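Long-range contact in phenolic acid decarboxylase (Sedimentibacter hydroxybenzoicus, PDB 7AE5), which catalyses the reversible, non-oxidative decarboxylation of 4-hydroxybenzoate and 3,4-dihydroxybenzoate, using prenylated FMN and manganese: residues Pro211-Met216 with Glu229-Leu234. Numbering follows the deposited sequence.
Sequences PLVTFM and EFVGAL. With RB (rubidium ion), chain R.
Met216 meets both Phe230 and Val231. Its CG lies 3.5 Å from Phe230 CD2, at the edge of the ring. Its CB rests 3.7 Å from Val231 CG2, the methyl that also lies 3.8 Å from Leu212 O. The other Val231 methyl, CG1, faces Leu212 CB and Val213 CG2. Further along, Leu212 CD1 packs 3.6 Å from Leu234 CB. Leu234 CD1 meets the edge of the Phe215 ring, in its plane, 3.6 Å from Phe215 CD2. The contact joins two short helices of the UbiD-family Rift-related domain; their segment axes approach to 9.2 Å, with 122° between the N-to-C directions. Met216 CG is anti to the backbone N (chi1 177°), which sets CG against Phe230 CD2. Bends at chi2 and chi3 follow, and Met216 SD binds a rubidium ion at 2.9 Å. Met216 O binds the same ion. An alanine here has no SD or CG, so the rubidium, though keeping the backbone O, would probably be bound less firmly and a gap would probably open beside Phe230 CD2. Val164 O, Thr219 O, Tyr223 OH and Glu227 OE1 complete the ion's ligands. Val164 and Glu227 are predicted to bind prenylated FMN and manganese, respectively. Tyr223 also stacks on the Phe230 ring, and Leu93 of helix 86-96 packs against Phe215 and Leu234.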
loop_
_atom_site.group_PDB
_atom_site.type_symbol
_atom_site.label_atom_id
_atom_site.label_comp_id
_atom_site.label_asym_id
_atom_site.label_seq_id
_atom_site.Cartn_x
_atom_site.Cartn_y
_atom_site.Cartn_z
ATOM N N PRO C 211 -14.447 -38.202 28.339
ATOM C CA PRO C 211 -14.251 -37.043 27.450
ATOM C C PRO C 211 -12.897 -36.369 27.598
ATOM O O PRO C 211 -12.422 -35.752 26.636
ATOM C CB PRO C 211 -15.401 -36.101 27.843
ATOM C CG PRO C 211 -15.905 -36.610 29.164
ATOM C CD PRO C 211 -15.689 -38.087 29.120
ATOM N N LEU C 212 -12.252 -36.468 28.764
ATOM C CA LEU C 212 -10.931 -35.865 28.915
ATOM C C LEU C 212 -9.862 -36.667 28.187
ATOM O O LEU C 212 -8.840 -36.104 27.777
ATOM C CB LEU C 212 -10.562 -35.731 30.393
ATOM C CG LEU C 212 -11.025 -34.457 31.102
ATOM C CD1 LEU C 212 -10.557 -33.215 30.356
ATOM C CD2 LEU C 212 -12.525 -34.453 31.284
ATOM N N VAL C 213 -10.070 -37.974 28.022
ATOM C CA VAL C 213 -9.119 -38.786 27.272
ATOM C C VAL C 213 -9.132 -38.387 25.802
ATOM O O VAL C 213 -8.079 -38.169 25.191
ATOM C CB VAL C 213 -9.431 -40.281 27.454
ATOM C CG1 VAL C 213 -8.586 -41.118 26.506
ATOM C CG2 VAL C 213 -9.200 -40.694 28.896
ATOM N N THR C 214 -10.328 -38.286 25.215
ATOM C CA THR C 214 -10.451 -37.786 23.850
ATOM C C THR C 214 -9.868 -36.384 23.729
ATOM O O THR C 214 -9.271 -36.036 22.704
ATOM C CB THR C 214 -11.920 -37.790 23.422
ATOM O OG1 THR C 214 -12.482 -39.090 23.640
ATOM C CG2 THR C 214 -12.053 -37.429 21.949
ATOM N N PHE C 215 -10.030 -35.570 24.775
ATOM C CA PHE C 215 -9.467 -34.223 24.776
ATOM C C PHE C 215 -7.947 -34.263 24.663
ATOM O O PHE C 215 -7.363 -33.616 23.787
ATOM C CB PHE C 215 -9.899 -33.483 26.041
ATOM C CG PHE C 215 -9.792 -31.986 25.941
ATOM C CD1 PHE C 215 -10.592 -31.276 25.060
ATOM C CD2 PHE C 215 -8.898 -31.288 26.736
ATOM C CE1 PHE C 215 -10.501 -29.896 24.974
ATOM C CE2 PHE C 215 -8.801 -29.910 26.655
ATOM C CZ PHE C 215 -9.604 -29.214 25.772
ATOM N N MET C 216 -7.285 -35.021 25.542
ATOM C CA MET C 216 -5.832 -35.126 25.466
ATOM C C MET C 216 -5.391 -35.776 24.165
ATOM O O MET C 216 -4.350 -35.414 23.602
ATOM C CB MET C 216 -5.287 -35.919 26.648
ATOM C CG MET C 216 -3.795 -36.120 26.560
ATOM S SD MET C 216 -3.349 -37.528 25.518
ATOM C CE MET C 216 -4.658 -38.703 25.928
ATOM N N GLU C 229 -1.132 -39.069 32.313
ATOM C CA GLU C 229 -0.945 -38.146 33.427
ATOM C C GLU C 229 -1.561 -36.787 33.127
ATOM O O GLU C 229 -2.054 -36.116 34.039
ATOM C CB GLU C 229 0.542 -37.998 33.748
ATOM N N PHE C 230 -1.543 -36.367 31.859
ATOM C CA PHE C 230 -2.175 -35.103 31.498
ATOM C C PHE C 230 -3.684 -35.173 31.685
ATOM O O PHE C 230 -4.305 -34.195 32.120
ATOM C CB PHE C 230 -1.829 -34.727 30.058
ATOM C CG PHE C 230 -2.359 -33.384 29.642
ATOM C CD1 PHE C 230 -1.953 -32.232 30.296
ATOM C CD2 PHE C 230 -3.264 -33.272 28.600
ATOM C CE1 PHE C 230 -2.441 -30.995 29.919
ATOM C CE2 PHE C 230 -3.753 -32.035 28.216
ATOM C CZ PHE C 230 -3.340 -30.895 28.878
ATOM N N VAL C 231 -4.290 -36.317 31.359
ATOM C CA VAL C 231 -5.709 -36.512 31.646
ATOM C C VAL C 231 -5.974 -36.319 33.133
ATOM O O VAL C 231 -6.953 -35.675 33.527
ATOM C CB VAL C 231 -6.169 -37.902 31.165
ATOM C CG1 VAL C 231 -7.580 -38.192 31.655
ATOM C CG2 VAL C 231 -6.093 -37.993 29.651
ATOM N N GLY C 232 -5.098 -36.862 33.981
ATOM C CA GLY C 232 -5.235 -36.637 35.409
ATOM C C GLY C 232 -5.105 -35.173 35.781
ATOM O O GLY C 232 -5.808 -34.682 36.669
ATOM N N ALA C 233 -4.208 -34.452 35.102
ATOM C CA ALA C 233 -4.055 -33.027 35.370
ATOM C C ALA C 233 -5.313 -32.258 34.989
ATOM O O ALA C 233 -5.695 -31.301 35.671
ATOM C CB ALA C 233 -2.840 -32.480 34.622
ATOM N N LEU C 234 -5.975 -32.666 33.903
ATOM C CA LEU C 234 -7.220 -32.022 33.508
ATOM C C LEU C 234 -8.381 -32.406 34.416
ATOM O O LEU C 234 -9.398 -31.704 34.430
ATOM C CB LEU C 234 -7.554 -32.367 32.057
ATOM C CG LEU C 234 -6.484 -32.009 31.025
ATOM C CD1 LEU C 234 -7.005 -32.237 29.617
ATOM C CD2 LEU C 234 -6.023 -30.568 31.204
HETATM RB RB RB R . -2.180 -36.433 23.092
#